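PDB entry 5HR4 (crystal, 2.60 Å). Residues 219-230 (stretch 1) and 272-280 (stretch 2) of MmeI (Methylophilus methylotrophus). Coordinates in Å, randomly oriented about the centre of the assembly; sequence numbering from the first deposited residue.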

ATOM      1  N   LEU A 219     -40.675 -15.669  15.474  1.00 46.69           N
ATOM      2  CA  LEU A 219     -41.235 -14.829  16.522  1.00 44.47           C
ATOM      3  C   LEU A 219     -40.584 -13.448  16.532  1.00 47.83           C
ATOM      4  O   LEU A 219     -39.404 -13.284  16.207  1.00 44.97           O
ATOM      5  CB  LEU A 219     -41.051 -15.490  17.885  1.00 48.59           C
ATOM      6  CG  LEU A 219     -41.973 -16.613  18.360  1.00 48.49           C
ATOM      7  CD1 LEU A 219     -41.710 -16.858  19.833  1.00 40.28           C
ATOM      8  CD2 LEU A 219     -43.447 -16.281  18.100  1.00 45.81           C
ATOM      9  N   GLU A 220     -41.371 -12.447  16.938  1.00 48.85           N
ATOM     10  CA  GLU A 220     -40.898 -11.065  16.890  1.00 50.25           C
ATOM     11  C   GLU A 220     -39.758 -10.810  17.872  1.00 52.75           C
ATOM     12  O   GLU A 220     -38.905  -9.953  17.610  1.00 50.99           O
ATOM     13  CB  GLU A 220     -42.055 -10.109  17.164  1.00 51.40           C
ATOM     14  CG  GLU A 220     -41.639  -8.656  17.290  1.00 55.89           C
ATOM     15  CD  GLU A 220     -42.701  -7.821  17.969  1.00 63.08           C
ATOM     16  OE1 GLU A 220     -43.781  -8.380  18.258  1.00 67.38           O
ATOM     17  OE2 GLU A 220     -42.459  -6.617  18.212  1.00 62.48           O
ATOM     18  N   ASP A 221     -39.719 -11.534  18.998  1.00 49.87           N
ATOM     19  CA  ASP A 221     -38.654 -11.350  19.979  1.00 40.85           C
ATOM     20  C   ASP A 221     -37.346 -12.021  19.576  1.00 42.59           C
ATOM     21  O   ASP A 221     -36.363 -11.911  20.309  1.00 38.70           O
ATOM     22  CB  ASP A 221     -39.101 -11.871  21.344  1.00 39.41           C
ATOM     23  CG  ASP A 221     -39.510 -13.343  21.316  1.00 52.55           C
ATOM     24  OD1 ASP A 221     -39.792 -13.892  20.229  1.00 52.00           O
ATOM     25  OD2 ASP A 221     -39.558 -13.960  22.403  1.00 60.25           O
ATOM     26  N   GLY A 222     -37.305 -12.707  18.434  1.00 49.06           N
ATOM     27  CA  GLY A 222     -36.084 -13.328  17.965  1.00 42.52           C
ATOM     28  C   GLY A 222     -35.670 -14.573  18.707  1.00 43.27           C
ATOM     29  O   GLY A 222     -34.584 -15.097  18.443  1.00 42.87           O
ATOM     30  N   SER A 223     -36.512 -15.072  19.619  1.00 44.67           N
ATOM     31  CA  SER A 223     -36.125 -16.196  20.471  1.00 45.76           C
ATOM     32  C   SER A 223     -35.938 -17.481  19.665  1.00 44.37           C
ATOM     33  O   SER A 223     -35.005 -18.247  19.922  1.00 41.76           O
ATOM     34  CB  SER A 223     -37.171 -16.399  21.570  1.00 46.08           C
ATOM     35  OG  SER A 223     -38.440 -16.723  21.014  1.00 50.60           O
ATOM     36  N   ASP A 224     -36.798 -17.722  18.675  1.00 44.95           N
ATOM     37  CA  ASP A 224     -36.780 -18.952  17.893  1.00 42.51           C
ATOM     38  C   ASP A 224     -36.052 -18.829  16.554  1.00 39.07           C
ATOM     39  O   ASP A 224     -35.966 -19.819  15.821  1.00 37.70           O
ATOM     40  CB  ASP A 224     -38.221 -19.442  17.659  1.00 44.93           C
ATOM     41  CG  ASP A 224     -39.018 -18.542  16.706  1.00 46.96           C
ATOM     42  OD1 ASP A 224     -38.675 -17.345  16.538  1.00 51.18           O
ATOM     43  OD2 ASP A 224     -40.011 -19.042  16.131  1.00 46.83           O
ATOM     44  N   LEU A 225     -35.506 -17.658  16.222  1.00 38.57           N
ATOM     45  CA  LEU A 225     -35.000 -17.457  14.867  1.00 37.93           C
ATOM     46  C   LEU A 225     -33.861 -18.407  14.540  1.00 37.33           C
ATOM     47  O   LEU A 225     -33.767 -18.909  13.411  1.00 40.45           O
ATOM     48  CB  LEU A 225     -34.541 -16.017  14.677  1.00 38.09           C
ATOM     49  CG  LEU A 225     -33.829 -15.780  13.355  1.00 35.01           C
ATOM     50  CD1 LEU A 225     -34.766 -16.070  12.163  1.00 37.49           C
ATOM     51  CD2 LEU A 225     -33.350 -14.350  13.343  1.00 37.61           C
ATOM     52  N   ALA A 226     -32.979 -18.672  15.504  1.00 34.88           N
ATOM     53  CA  ALA A 226     -31.798 -19.453  15.169  1.00 34.51           C
ATOM     54  C   ALA A 226     -32.118 -20.922  14.971  1.00 36.93           C
ATOM     55  O   ALA A 226     -31.354 -21.616  14.284  1.00 33.51           O
ATOM     56  CB  ALA A 226     -30.722 -19.292  16.234  1.00 35.50           C
ATOM     57  N   HIS A 227     -33.222 -21.411  15.547  1.00 34.36           N
ATOM     58  CA  HIS A 227     -33.622 -22.788  15.280  1.00 35.81           C
ATOM     59  C   HIS A 227     -34.026 -22.935  13.828  1.00 35.02           C
ATOM     60  O   HIS A 227     -33.545 -23.833  13.127  1.00 35.79           O
ATOM     61  CB  HIS A 227     -34.787 -23.231  16.180  1.00 35.12           C
ATOM     62  CG  HIS A 227     -34.650 -22.848  17.619  1.00 35.57           C
ATOM     63  ND1 HIS A 227     -33.446 -22.877  18.291  1.00 38.22           N
ATOM     64  CD2 HIS A 227     -35.572 -22.413  18.513  1.00 36.70           C
ATOM     65  CE1 HIS A 227     -33.634 -22.479  19.540  1.00 38.87           C
ATOM     66  NE2 HIS A 227     -34.915 -22.191  19.701  1.00 35.28           N
ATOM     67  N   HIS A 228     -34.925 -22.052  13.366  1.00 37.41           N
ATOM     68  CA  HIS A 228     -35.407 -22.111  11.990  1.00 34.46           C
ATOM     69  C   HIS A 228     -34.272 -21.915  11.001  1.00 31.88           C
ATOM     70  O   HIS A 228     -34.236 -22.567   9.957  1.00 36.09           O
ATOM     71  CB  HIS A 228     -36.484 -21.057  11.754  1.00 34.99           C
ATOM     72  CG  HIS A 228     -37.782 -21.340  12.442  1.00 34.47           C
ATOM     73  ND1 HIS A 228     -38.918 -21.710  11.760  1.00 37.65           N
ATOM     74  CD2 HIS A 228     -38.132 -21.276  13.748  1.00 36.22           C
ATOM     75  CE1 HIS A 228     -39.912 -21.870  12.615  1.00 36.56           C
ATOM     76  NE2 HIS A 228     -39.463 -21.609  13.829  1.00 36.72           N
ATOM     77  N   ILE A 229     -33.340 -21.011  11.292  1.00 33.64           N
ATOM     78  CA  ILE A 229     -32.232 -20.849  10.355  1.00 36.33           C
ATOM     79  C   ILE A 229     -31.422 -22.141  10.278  1.00 32.43           C
ATOM     80  O   ILE A 229     -31.053 -22.590   9.188  1.00 37.37           O
ATOM     81  CB  ILE A 229     -31.379 -19.614  10.720  1.00 32.82           C
ATOM     82  CG1 ILE A 229     -32.184 -18.355  10.401  1.00 31.98           C
ATOM     83  CG2 ILE A 229     -30.076 -19.574   9.931  1.00 26.93           C
ATOM     84  CD1 ILE A 229     -31.416 -17.059  10.551  1.00 32.81           C
ATOM     85  N   ASN A 230     -31.226 -22.813  11.417  1.00 33.54           N
ATOM     86  CA  ASN A 230     -30.460 -24.061  11.435  1.00 29.89           C
ATOM     87  C   ASN A 230     -31.097 -25.114  10.540  1.00 28.96           C
ATOM     88  O   ASN A 230     -30.392 -25.805   9.789  1.00 26.35           O
ATOM     89  CB  ASN A 230     -30.326 -24.578  12.870  1.00 26.46           C
ATOM     90  CG  ASN A 230     -29.274 -25.676  13.003  1.00 34.15           C
ATOM     91  OD1 ASN A 230     -29.585 -26.882  12.989  1.00 31.85           O
ATOM     92  ND2 ASN A 230     -28.017 -25.264  13.134  1.00 38.36           N
TER
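Stretch 2 (272-280) DKAMREALL

Stretch 2 is an N-capped helix whose first turn lies against the loop of stretch 1. K273 to L280 have helical phi and psi and a run of i to i+4 backbone bonds, from R276 N to D272 O (3.0 Å) through L280 N to R276 O (2.8 Å). D272, at -128/-166, is outside the helical region and occupies the N-cap position: its OD1 accepts from M275 N at 3.1 Å with an N-H...acceptor angle of 163°, satisfying an amide that the first turn would otherwise leave free. On the other side, L219 to G222 form a type I beta turn closed by G222 N to L219 O (3.1 Å), and a helix runs from L225 to N230. The N-to-C directions of the two helices differ by 46°, and their axes come no closer than 12.5 Å. The backbones are nearest at the start of stretch 2, where the CA atoms of G222 and D272 are 4.2 Å apart and those of D221 and K273 4.4 Å.

Backbone contacts dominate this near end. D221 O is 3.2 Å from D272 C and 3.1 Å from K273 N, but the angle at K273 is too poor for a hydrogen bond. The same oxygen makes a CA-H...O contact with D272 CA, at 3.4 Å and 127° at the hydrogen. G222 CA is 3.8 Å from D272 O. An ideal CB on G222 would point toward stretch 2 and fall 2.3 Å from D272 O, a clash; the positive phi of 74° independently favours glycine.

Polar side chains add proximity without a hydrogen bond across the stretches. R276, all t through chi3, directs its CA-to-CB bond toward stretch 1 and has the largest covered area of any residue here, 97 Å². Its NE is 3.1 Å from L219 O, again at a poor angle, and its NH1 is 3.4 Å from E220 CA. L219 O and E220 CA both lie over one face of the guanidinium, which explains the poor angle: the carbonyl oxygen meets the plane of the group from above, whereas the NE hydrogen lies within that plane. NH2 is hydrogen-bonded elsewhere in the structure. The aliphatic part of R276 also packs, with CD 4.0 Å from G222 CA. E220 OE2 approaches K273 CE at 3.5 Å, yet the salt bridge of K273 is internal to stretch 2, NZ to E277 OE2 at 3.5 Å, a weak hydrogen bond.

Apolar contacts extend the interface along the helices. L225 and I229, one turn apart, both point toward stretch 2, as R276 and L279 point toward stretch 1. L225 CD2 lies 4.2 Å from R276 CG and 4.3 Å from L279 CD2, while I229 CD1 is 4.1 Å from L279 CD2. These distances indicate van der Waals packing, with the leucine and isoleucine side chains bridging the gap between the axes. In all, 441 Å² is buried, summed over both sides.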

ATOM      1  N   ASP A 272     -31.991 -11.953  19.312  1.00 42.96           N
ATOM      2  CA  ASP A 272     -33.055 -11.263  20.030  1.00 42.52           C
ATOM      3  C   ASP A 272     -33.804 -10.337  19.073  1.00 44.05           C
ATOM      4  O   ASP A 272     -33.646 -10.438  17.847  1.00 42.17           O
ATOM      5  CB  ASP A 272     -32.491 -10.498  21.230  1.00 40.00           C
ATOM      6  CG  ASP A 272     -31.530  -9.388  20.823  1.00 54.09           C
ATOM      7  OD1 ASP A 272     -31.116  -9.348  19.640  1.00 44.51           O
ATOM      8  OD2 ASP A 272     -31.183  -8.555  21.697  1.00 68.24           O
ATOM      9  N   LYS A 273     -34.612  -9.432  19.626  1.00 43.78           N
ATOM     10  CA  LYS A 273     -35.437  -8.554  18.805  1.00 42.33           C
ATOM     11  C   LYS A 273     -34.582  -7.726  17.848  1.00 42.86           C
ATOM     12  O   LYS A 273     -34.842  -7.689  16.639  1.00 42.71           O
ATOM     13  CB  LYS A 273     -36.285  -7.658  19.714  1.00 43.39           C
ATOM     14  CG  LYS A 273     -37.315  -6.787  19.002  1.00 44.63           C
ATOM     15  CD  LYS A 273     -38.459  -6.409  19.938  1.00 45.79           C
ATOM     16  CE  LYS A 273     -39.362  -5.354  19.323  1.00 44.81           C
ATOM     17  NZ  LYS A 273     -38.609  -4.071  19.132  1.00 53.67           N
ATOM     18  N   ALA A 274     -33.533  -7.081  18.365  1.00 41.03           N
ATOM     19  CA  ALA A 274     -32.778  -6.139  17.542  1.00 39.19           C
ATOM     20  C   ALA A 274     -31.945  -6.852  16.484  1.00 41.07           C
ATOM     21  O   ALA A 274     -31.757  -6.318  15.383  1.00 40.33           O
ATOM     22  CB  ALA A 274     -31.875  -5.269  18.417  1.00 35.36           C
ATOM     23  N   MET A 275     -31.399  -8.034  16.812  1.00 42.15           N
ATOM     24  CA  MET A 275     -30.652  -8.797  15.813  1.00 38.85           C
ATOM     25  C   MET A 275     -31.582  -9.342  14.745  1.00 39.63           C
ATOM     26  O   MET A 275     -31.180  -9.488  13.585  1.00 42.30           O
ATOM     27  CB  MET A 275     -29.871  -9.950  16.448  1.00 36.28           C
ATOM     28  CG  MET A 275     -28.758  -9.561  17.406  1.00 38.13           C
ATOM     29  SD  MET A 275     -28.401 -10.910  18.593  1.00 56.68           S
ATOM     30  CE  MET A 275     -27.126 -11.807  17.713  1.00 38.71           C
ATOM     31  N   ARG A 276     -32.824  -9.652  15.111  1.00 41.10           N
ATOM     32  CA  ARG A 276     -33.774 -10.066  14.089  1.00 38.88           C
ATOM     33  C   ARG A 276     -34.118  -8.901  13.176  1.00 41.30           C
ATOM     34  O   ARG A 276     -34.198  -9.063  11.952  1.00 41.05           O
ATOM     35  CB  ARG A 276     -35.037 -10.632  14.725  1.00 39.38           C
ATOM     36  CG  ARG A 276     -36.012 -11.161  13.702  1.00 39.99           C
ATOM     37  CD  ARG A 276     -37.084 -11.963  14.370  1.00 45.44           C
ATOM     38  NE  ARG A 276     -38.236 -12.195  13.510  1.00 41.80           N
ATOM     39  CZ  ARG A 276     -39.257 -11.358  13.397  1.00 42.74           C
ATOM     40  NH1 ARG A 276     -39.265 -10.215  14.082  1.00 37.42           N
ATOM     41  NH2 ARG A 276     -40.267 -11.667  12.595  1.00 45.82           N
ATOM     42  N   GLU A 277     -34.309  -7.712  13.752  1.00 43.18           N
ATOM     43  CA  GLU A 277     -34.664  -6.566  12.926  1.00 41.98           C
ATOM     44  C   GLU A 277     -33.513  -6.174  12.024  1.00 36.31           C
ATOM     45  O   GLU A 277     -33.724  -5.911  10.837  1.00 36.27           O
ATOM     46  CB  GLU A 277     -35.113  -5.404  13.801  1.00 45.08           C
ATOM     47  CG  GLU A 277     -36.482  -5.665  14.401  1.00 46.92           C
ATOM     48  CD  GLU A 277     -36.959  -4.551  15.298  1.00 58.11           C
ATOM     49  OE1 GLU A 277     -36.177  -3.611  15.578  1.00 65.40           O
ATOM     50  OE2 GLU A 277     -38.135  -4.623  15.716  1.00 58.84           O
ATOM     51  N   ALA A 278     -32.285  -6.197  12.551  1.00 34.24           N
ATOM     52  CA  ALA A 278     -31.111  -5.939  11.717  1.00 38.10           C
ATOM     53  C   ALA A 278     -31.059  -6.874  10.510  1.00 40.93           C
ATOM     54  O   ALA A 278     -30.732  -6.444   9.397  1.00 41.89           O
ATOM     55  CB  ALA A 278     -29.835  -6.065  12.549  1.00 28.81           C
ATOM     56  N   LEU A 279     -31.396  -8.155  10.707  1.00 39.50           N
ATOM     57  CA  LEU A 279     -31.381  -9.105   9.599  1.00 40.23           C
ATOM     58  C   LEU A 279     -32.561  -8.894   8.655  1.00 38.76           C
ATOM     59  O   LEU A 279     -32.415  -9.042   7.437  1.00 38.17           O
ATOM     60  CB  LEU A 279     -31.368 -10.544  10.130  1.00 41.69           C
ATOM     61  CG  LEU A 279     -31.328 -11.674   9.080  1.00 39.61           C
ATOM     62  CD1 LEU A 279     -30.107 -11.581   8.180  1.00 32.21           C
ATOM     63  CD2 LEU A 279     -31.383 -13.043   9.770  1.00 37.23           C
ATOM     64  N   LEU A 280     -33.744  -8.577   9.188  1.00 37.21           N
ATOM     65  CA  LEU A 280     -34.843  -8.189   8.311  1.00 36.35           C
ATOM     66  C   LEU A 280     -34.527  -6.875   7.605  1.00 44.77           C
ATOM     67  O   LEU A 280     -34.906  -6.665   6.445  1.00 39.79           O
ATOM     68  CB  LEU A 280     -36.135  -8.064   9.114  1.00 32.74           C
ATOM     69  CG  LEU A 280     -36.830  -9.364   9.485  1.00 36.88           C
ATOM     70  CD1 LEU A 280     -38.013  -9.091  10.416  1.00 38.60           C
ATOM     71  CD2 LEU A 280     -37.266 -10.079   8.221  1.00 33.85           C
TER